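Local coordinates for Serine/threonine/tyrosine-interacting protein (Homo sapiens, PDB 2R0B) that is a catalytically inactive phosphatase that acts as a nuclear anchor for ERK1 and ERK2 and binds the F-box of FBXW7, inhibiting degradation of FBXW7 substrates, at residues E70-F75 with A105-A110; M78-I83 with M113-M118; I101-A106 with A138-Q143; Q7-L10 with F14-P17; I34-C39 with D84-M89. All coordinates share one frame; numbering follows the deposited sequence.

Interaction 1 of 5, residues E70-F75 with A105-A110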
# COMPACT_ATOMS: atom_id res chain seq x y z
N GLU A 70 -11.38 3.60 11.64
CA GLU A 70 -10.09 2.94 11.86
C GLU A 70 -8.98 4.00 11.72
O GLU A 70 -9.01 4.83 10.82
CB GLU A 70 -9.89 1.79 10.86
CG GLU A 70 -8.48 1.15 10.85
CD GLU A 70 -8.13 0.46 12.17
OE1 GLU A 70 -8.17 -0.80 12.20
OE2 GLU A 70 -7.88 1.18 13.17
N ASN A 71 -8.04 3.99 12.65
CA ASN A 71 -6.89 4.88 12.57
C ASN A 71 -5.79 4.27 11.71
O ASN A 71 -5.17 3.26 12.09
CB ASN A 71 -6.37 5.15 13.99
CG ASN A 71 -5.11 6.03 14.02
OD1 ASN A 71 -4.36 6.16 13.04
ND2 ASN A 71 -4.87 6.64 15.19
N ILE A 72 -5.55 4.89 10.56
CA ILE A 72 -4.38 4.52 9.73
C ILE A 72 -3.28 5.59 9.74
O ILE A 72 -2.14 5.28 9.44
CB ILE A 72 -4.76 4.22 8.25
CG1 ILE A 72 -5.34 5.45 7.55
CG2 ILE A 72 -5.68 3.00 8.18
CD1 ILE A 72 -5.68 5.20 6.04
N ILE A 73 -3.61 6.83 10.08
CA ILE A 73 -2.58 7.88 10.15
C ILE A 73 -1.43 7.52 11.10
O ILE A 73 -0.27 7.84 10.82
CB ILE A 73 -3.19 9.27 10.47
CG1 ILE A 73 -2.15 10.38 10.33
CG2 ILE A 73 -3.86 9.27 11.85
CD1 ILE A 73 -2.72 11.80 10.51
N ARG A 74 -1.74 6.81 12.19
CA ARG A 74 -0.69 6.34 13.10
C ARG A 74 0.45 5.55 12.41
O ARG A 74 1.57 5.51 12.93
CB ARG A 74 -1.29 5.51 14.25
CG ARG A 74 -1.96 4.22 13.77
CD ARG A 74 -2.68 3.51 14.88
NE ARG A 74 -3.60 2.52 14.35
CZ ARG A 74 -3.82 1.32 14.88
NH1 ARG A 74 -3.18 0.92 15.97
NH2 ARG A 74 -4.69 0.50 14.31
N PHE A 75 0.15 4.94 11.26
CA PHE A 75 1.13 4.09 10.57
C PHE A 75 1.78 4.75 9.34
O PHE A 75 2.74 4.18 8.77
CB PHE A 75 0.52 2.73 10.14
CG PHE A 75 0.19 1.79 11.28
CD1 PHE A 75 1.16 1.42 12.21
CD2 PHE A 75 -1.10 1.26 11.41
CE1 PHE A 75 0.82 0.56 13.27
CE2 PHE A 75 -1.43 0.40 12.45
CZ PHE A 75 -0.47 0.04 13.38
N ALA A 105 -4.82 1.29 -0.97
CA ALA A 105 -4.75 2.50 -1.78
C ALA A 105 -4.40 3.70 -0.92
O ALA A 105 -3.58 4.53 -1.32
CB ALA A 105 -6.06 2.76 -2.52
N ALA A 106 -5.01 3.81 0.27
CA ALA A 106 -4.71 4.96 1.13
C ALA A 106 -3.22 5.03 1.50
O ALA A 106 -2.62 6.11 1.51
CB ALA A 106 -5.59 4.96 2.39
N PHE A 107 -2.61 3.89 1.83
CA PHE A 107 -1.20 3.86 2.15
C PHE A 107 -0.30 4.27 0.96
O PHE A 107 0.71 4.95 1.16
CB PHE A 107 -0.80 2.50 2.76
CG PHE A 107 -1.10 2.41 4.22
CD1 PHE A 107 -0.23 2.99 5.15
CD2 PHE A 107 -2.30 1.84 4.68
CE1 PHE A 107 -0.52 2.94 6.51
CE2 PHE A 107 -2.60 1.81 6.03
CZ PHE A 107 -1.71 2.36 6.95
N VAL A 108 -0.72 3.92 -0.26
CA VAL A 108 0.09 4.28 -1.44
C VAL A 108 -0.06 5.78 -1.69
O VAL A 108 0.91 6.48 -2.06
CB VAL A 108 -0.28 3.42 -2.67
CG1 VAL A 108 0.21 4.05 -3.96
CG2 VAL A 108 0.28 1.97 -2.51
N ILE A 109 -1.27 6.29 -1.46
CA ILE A 109 -1.55 7.73 -1.62
C ILE A 109 -0.76 8.55 -0.62
O ILE A 109 -0.26 9.62 -0.95
CB ILE A 109 -3.08 8.04 -1.62
CG1 ILE A 109 -3.69 7.51 -2.94
CG2 ILE A 109 -3.35 9.57 -1.40
CD1 ILE A 109 -5.22 7.23 -2.95
N ALA A 110 -0.65 8.08 0.62
CA ALA A 110 0.09 8.83 1.62
C ALA A 110 1.54 9.00 1.20
O ALA A 110 2.11 10.08 1.32
CB ALA A 110 0.01 8.13 2.97
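Apolar packing, largely buried, joins I72 and F75 of the loop after strand 58-63 to A106 and F107 on helix 103-116, inside the dual-specificity phosphatase domain. The ring of F107 does most of the reaching: with CG anti to the carbonyl carbon (chi1 -83°) it projects from the helix toward the loop. F107 CE1 meets F75 CB at 3.8 Å, near the plane of the ring, while F107 CZ lies 3.8 Å from I72 CB. The longer branch of I72 runs on to the helix, where CD1 rests 3.7 Å from A106 CB. The loop holds its own shape. N71 OD1 accepts from R74 N at 2.8 Å in an Asx motif, and R74 NE reaches N71 O at 2.8 Å in an almost straight bond. The F75 ring turns off to lie against one face of the R74 guanidinium. F76 meets the F107 ring edge-to-face, and T79 also touches it. Replacing F107 with alanine would probably open a gap under the loop and leave I72 CB and F75 CB without their main helix partner. No hydrogen bond links the two segments, so their fit rests on shape and the exclusion of water.

Interaction 2 of 5, residues M78-I83 with M113-M118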
# COMPACT_ATOMS: atom_id res chain seq x y z
N MET A 78 5.60 4.96 9.53
CA MET A 78 6.14 3.61 9.47
C MET A 78 6.24 3.15 8.01
O MET A 78 7.27 2.63 7.57
CB MET A 78 5.22 2.67 10.28
CG MET A 78 5.54 1.16 10.28
SD MET A 78 4.47 0.17 11.37
CE MET A 78 4.49 1.07 12.93
N THR A 79 5.15 3.32 7.27
CA THR A 79 5.13 2.80 5.90
C THR A 79 6.00 3.64 4.96
O THR A 79 6.64 3.09 4.07
CB THR A 79 3.71 2.63 5.35
OG1 THR A 79 3.05 3.89 5.34
CG2 THR A 79 2.94 1.64 6.25
N LYS A 80 6.06 4.94 5.20
CA LYS A 80 6.95 5.83 4.45
C LYS A 80 8.43 5.39 4.63
O LYS A 80 9.17 5.27 3.65
CB LYS A 80 6.75 7.28 4.88
CG LYS A 80 7.84 8.31 4.47
CD LYS A 80 7.79 8.73 3.02
CE LYS A 80 8.80 9.88 2.73
NZ LYS A 80 9.36 9.78 1.34
N GLU A 81 8.82 5.14 5.88
CA GLU A 81 10.16 4.65 6.21
C GLU A 81 10.45 3.30 5.52
O GLU A 81 11.51 3.12 4.93
CB GLU A 81 10.31 4.57 7.75
CG GLU A 81 11.54 3.83 8.27
CD GLU A 81 11.58 3.77 9.79
OE1 GLU A 81 10.58 3.35 10.42
OE2 GLU A 81 12.63 4.16 10.37
N PHE A 82 9.47 2.40 5.55
CA PHE A 82 9.62 1.06 5.00
C PHE A 82 9.83 1.11 3.48
O PHE A 82 10.77 0.50 2.94
CB PHE A 82 8.39 0.22 5.38
CG PHE A 82 8.45 -1.24 4.93
CD1 PHE A 82 9.14 -2.19 5.66
CD2 PHE A 82 7.75 -1.66 3.81
CE1 PHE A 82 9.19 -3.51 5.28
CE2 PHE A 82 7.76 -2.99 3.42
CZ PHE A 82 8.48 -3.92 4.16
N ILE A 83 8.99 1.91 2.83
CA ILE A 83 9.05 2.07 1.39
C ILE A 83 10.33 2.79 1.00
O ILE A 83 11.00 2.34 0.09
CB ILE A 83 7.83 2.79 0.83
CG1 ILE A 83 6.58 1.89 0.94
CG2 ILE A 83 8.06 3.17 -0.64
CD1 ILE A 83 5.26 2.65 0.83
N MET A 113 1.67 11.56 -1.76
CA MET A 113 1.47 12.93 -1.29
C MET A 113 2.73 13.55 -0.68
O MET A 113 3.16 14.65 -1.06
CB MET A 113 0.30 12.99 -0.28
CG MET A 113 -1.08 12.74 -0.92
SD MET A 113 -2.42 12.65 0.29
CE MET A 113 -2.27 14.29 1.07
N GLU A 114 3.32 12.83 0.28
CA GLU A 114 4.49 13.34 0.96
C GLU A 114 5.73 13.43 0.09
O GLU A 114 6.47 14.41 0.14
CB GLU A 114 4.78 12.51 2.20
CG GLU A 114 5.83 13.15 3.05
CD GLU A 114 5.92 12.59 4.43
OE1 GLU A 114 5.35 11.50 4.70
OE2 GLU A 114 6.58 13.27 5.25
N THR A 115 5.97 12.38 -0.70
CA THR A 115 7.21 12.25 -1.47
C THR A 115 7.21 13.16 -2.69
O THR A 115 8.24 13.80 -3.01
CB THR A 115 7.43 10.77 -1.85
OG1 THR A 115 7.44 9.98 -0.65
CG2 THR A 115 8.78 10.56 -2.59
N PHE A 116 6.07 13.25 -3.36
CA PHE A 116 5.97 13.98 -4.63
C PHE A 116 5.27 15.32 -4.50
O PHE A 116 5.06 16.02 -5.50
CB PHE A 116 5.29 13.11 -5.70
CG PHE A 116 6.12 11.93 -6.11
CD1 PHE A 116 6.92 12.00 -7.25
CD2 PHE A 116 6.15 10.77 -5.35
CE1 PHE A 116 7.70 10.92 -7.63
CE2 PHE A 116 6.96 9.69 -5.71
CZ PHE A 116 7.73 9.76 -6.86
N GLY A 117 4.95 15.70 -3.26
CA GLY A 117 4.41 17.03 -2.97
C GLY A 117 3.02 17.26 -3.57
O GLY A 117 2.70 18.37 -3.94
N MET A 118 2.21 16.21 -3.67
CA MET A 118 0.89 16.30 -4.29
C MET A 118 -0.18 16.39 -3.21
O MET A 118 -0.05 15.79 -2.16
CB MET A 118 0.61 15.10 -5.21
CG MET A 118 1.71 14.88 -6.28
SD MET A 118 1.60 13.41 -7.32
CE MET A 118 0.02 13.27 -7.55
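K80 leaves its helix with CG anti to the backbone N (chi1 165°), then bends at chi2 (76°), which swings its amino end across toward T115. There the threonine has OG1 beside its own backbone N and anti to the carbonyl carbon (chi1 -57°), which turns the hydroxyl to the lysine and leaves CG2 anti to the backbone N. K80 NZ gives a hydrogen bond to T115 OG1 at 2.8 Å, and the carbon before it follows closely, K80 CE standing 3.6 Å from T115 OG1. The hydroxyl has two partners: besides accepting from the lysine, it is hydrogen-bonded to the carbonyl oxygen of Y111, one turn earlier on its own helix. Helices 76-88 and 103-116 are neighbours in the dual-specificity phosphatase domain, and this contact bridges them near the surface; K80 and I83 also pack on Y111. E114 meets a different part of the lysine. Its chain extends beyond CG, and OE1 comes to 4.1 Å from K80 CG, where the two chains cross at a slant. The opposite charges stay apart, with K80 NZ 5.5 Å from E114 OE1. Each has another mate: K80 NZ forms a salt bridge with D84 OD2 one turn along helix 76-88, and E114 OE1 is hydrogen-bonded to Y147 OH of helix 138-152.

Interaction 3 of 5, residues I101-A106 with A138-Q143. With SO4 (sulfate ion), chain B.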
# COMPACT_ATOMS: atom_id res chain seq x y z
N ILE A 101 -8.38 -1.64 -2.75
CA ILE A 101 -9.29 -0.54 -3.07
C ILE A 101 -9.20 0.61 -2.07
O ILE A 101 -9.17 1.77 -2.46
CB ILE A 101 -10.73 -1.02 -3.20
CG1 ILE A 101 -10.84 -1.91 -4.44
CG2 ILE A 101 -11.72 0.15 -3.24
CD1 ILE A 101 -12.23 -2.48 -4.69
N SER A 102 -9.22 0.27 -0.79
CA SER A 102 -9.40 1.28 0.25
C SER A 102 -8.21 1.44 1.19
O SER A 102 -7.58 2.48 1.16
CB SER A 102 -10.66 1.02 1.05
OG SER A 102 -10.80 2.04 2.03
N ARG A 103 -7.94 0.45 2.04
CA ARG A 103 -6.76 0.51 2.93
C ARG A 103 -5.42 0.61 2.18
O ARG A 103 -4.59 1.53 2.40
CB ARG A 103 -6.74 -0.73 3.85
CG ARG A 103 -7.98 -0.86 4.79
CD ARG A 103 -8.12 -2.22 5.46
NE ARG A 103 -8.52 -3.25 4.49
CZ ARG A 103 -8.75 -4.52 4.80
NH1 ARG A 103 -8.66 -4.96 6.06
NH2 ARG A 103 -9.11 -5.36 3.84
N SER A 104 -5.18 -0.35 1.30
CA SER A 104 -3.94 -0.41 0.55
C SER A 104 -3.75 0.86 -0.30
O SER A 104 -2.64 1.46 -0.29
CB SER A 104 -3.91 -1.67 -0.30
OG SER A 104 -5.08 -1.76 -1.06
N ALA A 105 -4.82 1.29 -0.97
CA ALA A 105 -4.75 2.50 -1.78
C ALA A 105 -4.40 3.70 -0.92
O ALA A 105 -3.58 4.53 -1.32
CB ALA A 105 -6.06 2.76 -2.52
N ALA A 106 -5.01 3.81 0.27
CA ALA A 106 -4.71 4.96 1.13
C ALA A 106 -3.22 5.03 1.50
O ALA A 106 -2.62 6.11 1.51
CB ALA A 106 -5.59 4.96 2.39
N ALA A 138 -14.13 7.53 3.38
CA ALA A 138 -14.08 8.94 3.72
C ALA A 138 -13.22 9.21 4.95
O ALA A 138 -12.56 10.25 5.03
CB ALA A 138 -15.51 9.49 3.93
N GLY A 139 -13.18 8.26 5.88
CA GLY A 139 -12.39 8.44 7.09
C GLY A 139 -10.93 8.50 6.72
O GLY A 139 -10.16 9.33 7.23
N PHE A 140 -10.56 7.63 5.79
CA PHE A 140 -9.20 7.52 5.29
C PHE A 140 -8.82 8.78 4.50
O PHE A 140 -7.68 9.25 4.58
CB PHE A 140 -9.07 6.29 4.38
CG PHE A 140 -9.12 4.97 5.10
CD1 PHE A 140 -9.16 4.91 6.50
CD2 PHE A 140 -9.11 3.78 4.37
CE1 PHE A 140 -9.16 3.65 7.15
CE2 PHE A 140 -9.13 2.53 5.02
CZ PHE A 140 -9.16 2.48 6.40
N VAL A 141 -9.77 9.34 3.76
CA VAL A 141 -9.49 10.57 3.01
C VAL A 141 -9.19 11.72 3.97
O VAL A 141 -8.17 12.42 3.82
CB VAL A 141 -10.62 10.94 2.07
CG1 VAL A 141 -10.32 12.30 1.39
CG2 VAL A 141 -10.82 9.85 1.04
N HIS A 142 -10.05 11.91 4.96
CA HIS A 142 -9.77 12.87 6.01
C HIS A 142 -8.39 12.65 6.66
O HIS A 142 -7.69 13.63 6.92
CB HIS A 142 -10.87 12.86 7.07
CG HIS A 142 -12.13 13.54 6.62
ND1 HIS A 142 -12.53 14.76 7.11
CD2 HIS A 142 -13.04 13.19 5.68
CE1 HIS A 142 -13.66 15.11 6.53
NE2 HIS A 142 -13.99 14.18 5.65
N GLN A 143 -8.03 11.39 6.93
CA GLN A 143 -6.75 11.13 7.61
C GLN A 143 -5.55 11.43 6.71
O GLN A 143 -4.50 11.87 7.20
CB GLN A 143 -6.66 9.71 8.15
CG GLN A 143 -7.56 9.48 9.35
CD GLN A 143 -7.54 8.06 9.82
OE1 GLN A 143 -6.48 7.49 10.14
NE2 GLN A 143 -8.73 7.47 9.89
S SO4 B . -8.49 -2.96 0.84
O1 SO4 B . -9.35 -2.64 -0.29
O2 SO4 B . -8.98 -2.17 1.96
O3 SO4 B . -8.61 -4.37 1.23
O4 SO4 B . -7.08 -2.66 0.56
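A106 and F140 bring their CA atoms to 6.6 Å where the beginning of helix 103-116 passes the first turns of helix 138-152. The residues leading into the former belong to the phosphate-binding loop of the tyrosine phosphatase signature, in which this pseudophosphatase carries glycine where active relatives have the nucleophilic cysteine. A sulfate, probably from the crystallisation liquor, occupies the loop much as a phosphate group might. Backbone N atoms of I101, S102, R103 and S104 point at it, joined by those of N98 and A99. F140 packs against S102 and R103: R103 CG comes to its ring edge (3.6 Å from F140 CE2), and S102 OG approaches F140 CD2 at 3.4 Å. That hydroxyl is hydrogen-bonded to D66 OD1 and N137 N. Bending at chi3 (-72°), the R103 side chain turns its guanidinium edge to the anion, the guanidinium plane 16° from that of the phenyl ring. NE bonds to sulfate O2 and NH2 to O3, both at 2.8 Å, while NH1 pairs with E45. An alanine at R103 is likely to weaken the grip on the anion and leave the E45 carboxylate without this charged mate. On the sulfate's O4, S104 OG donates at 2.7 Å.

Interaction 4 of 5, residues Q7-L10 with F14-P17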
# COMPACT_ATOMS: atom_id res chain seq x y z
N GLN A 7 -0.67 -3.45 -10.02
CA GLN A 7 -0.21 -2.45 -10.97
C GLN A 7 0.99 -1.69 -10.42
O GLN A 7 1.03 -1.39 -9.24
CB GLN A 7 -1.32 -1.46 -11.29
CG GLN A 7 -2.39 -2.06 -12.20
CD GLN A 7 -3.45 -2.76 -11.40
OE1 GLN A 7 -3.89 -2.24 -10.38
NE2 GLN A 7 -3.89 -3.93 -11.86
N GLU A 8 1.97 -1.38 -11.28
CA GLU A 8 3.00 -0.41 -10.92
C GLU A 8 2.43 0.99 -10.89
O GLU A 8 1.93 1.50 -11.90
CB GLU A 8 4.24 -0.47 -11.84
CG GLU A 8 5.50 0.14 -11.18
CD GLU A 8 6.83 -0.18 -11.89
OE1 GLU A 8 6.86 -0.95 -12.88
OE2 GLU A 8 7.88 0.36 -11.46
N ILE A 9 2.51 1.62 -9.73
CA ILE A 9 1.91 2.93 -9.54
C ILE A 9 2.93 4.03 -9.79
O ILE A 9 2.64 5.07 -10.42
CB ILE A 9 1.36 3.06 -8.11
CG1 ILE A 9 0.28 1.98 -7.82
CG2 ILE A 9 0.82 4.47 -7.87
CD1 ILE A 9 -0.88 1.96 -8.82
N LEU A 10 4.12 3.81 -9.27
CA LEU A 10 5.23 4.70 -9.56
C LEU A 10 6.48 3.83 -9.57
O LEU A 10 6.42 2.67 -9.19
CB LEU A 10 5.33 5.87 -8.57
CG LEU A 10 5.54 5.68 -7.07
CD1 LEU A 10 7.00 5.75 -6.68
CD2 LEU A 10 4.74 6.71 -6.29
N PHE A 14 4.26 -0.95 -6.22
CA PHE A 14 3.15 -1.65 -6.82
C PHE A 14 2.00 -1.73 -5.82
O PHE A 14 2.23 -1.75 -4.61
CB PHE A 14 3.55 -3.09 -7.20
CG PHE A 14 4.63 -3.18 -8.24
CD1 PHE A 14 4.32 -3.61 -9.53
CD2 PHE A 14 5.96 -2.89 -7.94
CE1 PHE A 14 5.31 -3.74 -10.50
CE2 PHE A 14 6.97 -3.01 -8.92
CZ PHE A 14 6.63 -3.42 -10.20
N LEU A 15 0.78 -1.79 -6.35
CA LEU A 15 -0.44 -1.83 -5.53
C LEU A 15 -1.33 -2.93 -6.04
O LEU A 15 -1.59 -3.02 -7.24
CB LEU A 15 -1.17 -0.49 -5.61
CG LEU A 15 -2.58 -0.37 -4.98
CD1 LEU A 15 -2.61 -0.60 -3.47
CD2 LEU A 15 -3.26 0.96 -5.34
N GLY A 16 -1.83 -3.78 -5.14
CA GLY A 16 -2.58 -4.95 -5.60
C GLY A 16 -3.55 -5.46 -4.54
O GLY A 16 -3.54 -4.98 -3.42
N PRO A 17 -4.41 -6.43 -4.92
CA PRO A 17 -5.26 -7.16 -4.00
C PRO A 17 -4.42 -8.27 -3.34
O PRO A 17 -3.26 -8.48 -3.69
CB PRO A 17 -6.31 -7.78 -4.94
CG PRO A 17 -5.50 -8.09 -6.20
CD PRO A 17 -4.53 -6.92 -6.31
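E8 lays its side chain over one face of the F14 ring. CG is anti to the backbone N (chi1 -159°) and the chain stays extended beyond it, so CG passes 4.0 Å from the ring centroid in a CH-pi contact and the carboxylate follows in a stack, its plane 22° from that of the ring. E8 OE1 ends 3.7 Å from F14 CZ, whereas OE2 is bonded to G12 N in the hairpin turn. F14 meets this chain with CG beside its own backbone N (chi1 -63°). In the backbone, E8 and F14 form an antiparallel non-hydrogen-bonded pair with CA atoms 4.3 Å apart. The next pair is hydrogen-bonded: Q7 N to L15 O at 3.0 Å and L15 N to Q7 O at 2.9 Å. Beyond E8 a classic beta bulge sets I9 and L10 together against one residue of the partner strand. Separately, I9 CG1 packs on L15 CB at 3.6 Å. Strand 7-10 is an outermost strand of the sheet, and 13-16 joins it to 93-96, which runs parallel to 13-16. I9 and L15 pack on helices 103-116 and 120-130, Q7 OE1 reaches R131, and F14 meets H32 and I34.

Interaction 5 of 5, residues I34-C39 with D84-M89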
# COMPACT_ATOMS: atom_id res chain seq x y z
N ILE A 34 10.42 -7.61 -6.94
CA ILE A 34 9.80 -7.27 -5.63
C ILE A 34 10.67 -7.83 -4.52
O ILE A 34 11.05 -9.00 -4.58
CB ILE A 34 8.40 -7.92 -5.47
CG1 ILE A 34 7.38 -7.39 -6.49
CG2 ILE A 34 7.90 -7.80 -4.02
CD1 ILE A 34 7.34 -5.88 -6.58
N THR A 35 10.95 -7.02 -3.50
CA THR A 35 11.79 -7.44 -2.38
C THR A 35 11.13 -7.21 -1.03
O THR A 35 11.55 -7.79 -0.02
CB THR A 35 13.15 -6.70 -2.37
OG1 THR A 35 12.95 -5.29 -2.37
CG2 THR A 35 13.98 -7.10 -3.57
N HIS A 36 10.12 -6.34 -1.02
CA HIS A 36 9.43 -5.92 0.20
C HIS A 36 7.91 -5.93 -0.01
O HIS A 36 7.43 -5.52 -1.06
CB HIS A 36 9.84 -4.49 0.52
CG HIS A 36 11.23 -4.35 1.05
ND1 HIS A 36 12.35 -4.43 0.25
CD2 HIS A 36 11.67 -4.08 2.31
CE1 HIS A 36 13.42 -4.26 1.00
NE2 HIS A 36 13.04 -4.04 2.24
N ILE A 37 7.14 -6.36 0.99
CA ILE A 37 5.68 -6.40 0.84
C ILE A 37 5.00 -5.84 2.10
O ILE A 37 5.34 -6.23 3.22
CB ILE A 37 5.19 -7.86 0.62
CG1 ILE A 37 5.85 -8.45 -0.64
CG2 ILE A 37 3.65 -7.92 0.56
CD1 ILE A 37 5.51 -9.92 -0.89
N ILE A 38 4.13 -4.86 1.92
CA ILE A 38 3.26 -4.39 3.02
C ILE A 38 1.97 -5.19 2.86
O ILE A 38 1.27 -5.05 1.86
CB ILE A 38 3.00 -2.87 3.00
CG1 ILE A 38 4.30 -2.09 3.10
CG2 ILE A 38 2.07 -2.48 4.19
CD1 ILE A 38 4.12 -0.57 3.08
N CYS A 39 1.68 -6.03 3.85
CA CYS A 39 0.52 -6.95 3.80
C CYS A 39 -0.52 -6.44 4.81
O CYS A 39 -0.28 -6.52 6.03
CB CYS A 39 1.02 -8.36 4.14
SG CYS A 39 -0.26 -9.58 4.57
N ASP A 84 10.68 3.87 1.71
CA ASP A 84 11.94 4.58 1.40
C ASP A 84 13.17 3.68 1.50
O ASP A 84 14.08 3.75 0.68
CB ASP A 84 12.14 5.82 2.31
CG ASP A 84 11.28 7.00 1.90
OD1 ASP A 84 10.89 7.09 0.72
OD2 ASP A 84 11.04 7.87 2.76
N GLY A 85 13.18 2.83 2.53
CA GLY A 85 14.27 1.95 2.84
C GLY A 85 14.49 0.96 1.73
O GLY A 85 15.61 0.73 1.30
N SER A 86 13.39 0.41 1.24
CA SER A 86 13.46 -0.51 0.12
C SER A 86 13.96 0.19 -1.14
O SER A 86 14.92 -0.27 -1.78
CB SER A 86 12.09 -1.09 -0.17
OG SER A 86 12.16 -1.93 -1.30
N LEU A 87 13.28 1.27 -1.51
CA LEU A 87 13.58 1.94 -2.78
C LEU A 87 14.99 2.48 -2.82
O LEU A 87 15.60 2.50 -3.89
CB LEU A 87 12.57 3.03 -3.11
CG LEU A 87 11.12 2.56 -3.29
CD1 LEU A 87 10.25 3.67 -3.84
CD2 LEU A 87 10.98 1.32 -4.16
N GLN A 88 15.51 2.89 -1.66
CA GLN A 88 16.86 3.43 -1.57
C GLN A 88 17.93 2.37 -1.90
O GLN A 88 18.96 2.70 -2.49
CB GLN A 88 17.11 4.05 -0.19
CG GLN A 88 18.29 5.02 -0.15
CD GLN A 88 18.15 6.13 -1.19
OE1 GLN A 88 17.13 6.82 -1.24
NE2 GLN A 88 19.17 6.28 -2.02
N MET A 89 17.66 1.11 -1.53
CA MET A 89 18.61 0.01 -1.76
C MET A 89 18.39 -0.67 -3.11
O MET A 89 18.98 -1.72 -3.39
CB MET A 89 18.58 -1.02 -0.59
CG MET A 89 17.31 -1.92 -0.50
SD MET A 89 17.46 -3.29 0.70
CE MET A 89 16.94 -2.51 2.21
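The beta-alpha-beta crossover from strand 58-63 through helix 76-88 to strand 93-96 passes the intervening strand 36-41, and here S86 and M89 at the end of that helix pack on H36 at the start of the strand. H36 turns CG beside its backbone N (chi1 -73°), offering a ring face to the helix. S86 CB sits over this face, 3.5 Å from the ring centroid and 16° off the normal, a close CH-pi contact displaced toward the rim. S86 OG, anti to the serine's own backbone N (chi1 177°), comes to 2.9 Å from H36 ND1. At the ring edge, T35 OG1 lies in the plane and is hydrogen-bonded to H36 ND1 at 2.8 Å, which helps fix the rotation of the ring. The threonine hydroxyl is in turn bonded to the backbone N of K92. M89, the first residue to leave the helix, brings its thioether to another part of the rim. Its CE is 4.1 Å from H36 CE1, and SD is 5.2 Å from the ring centroid near the ring plane, a sulfur-aromatic contact at the edge. F82, one turn before S86, meets the H36 ring edge-to-face. S86 and H36 both touch V93 of strand 93-96, while M89 and H36 touch R58 of strand 58-63, placing the contact where the last turn of helix 76-88 packs against residues of three parallel strands.

In the fold
Helix 103-116 carries the second segments of interactions 1 and 2 and the first of interaction 3, which holds the sulfate in the phosphate-binding loop. Interactions 1 and 3 are closest, centres about 6 Å apart: they share A105 and A106, and Q143 ties helix 138-152 to the loop 70-75 by hydrogen bonds, I72 N to Q143 OE1 and Q143 NE2 to E70 O, both 2.8 Å. Interaction 4 reaches the start of helix 103-116 from the sheet, L15 CD1 lying 3.6 Å from S104 CB. Helix 76-88 links interactions 2 and 5, where F82 CD2 touches I38 CG1 at 3.5 Å. Interaction 5 is far from the anion site, its centre about 21 Å from that of interaction 3.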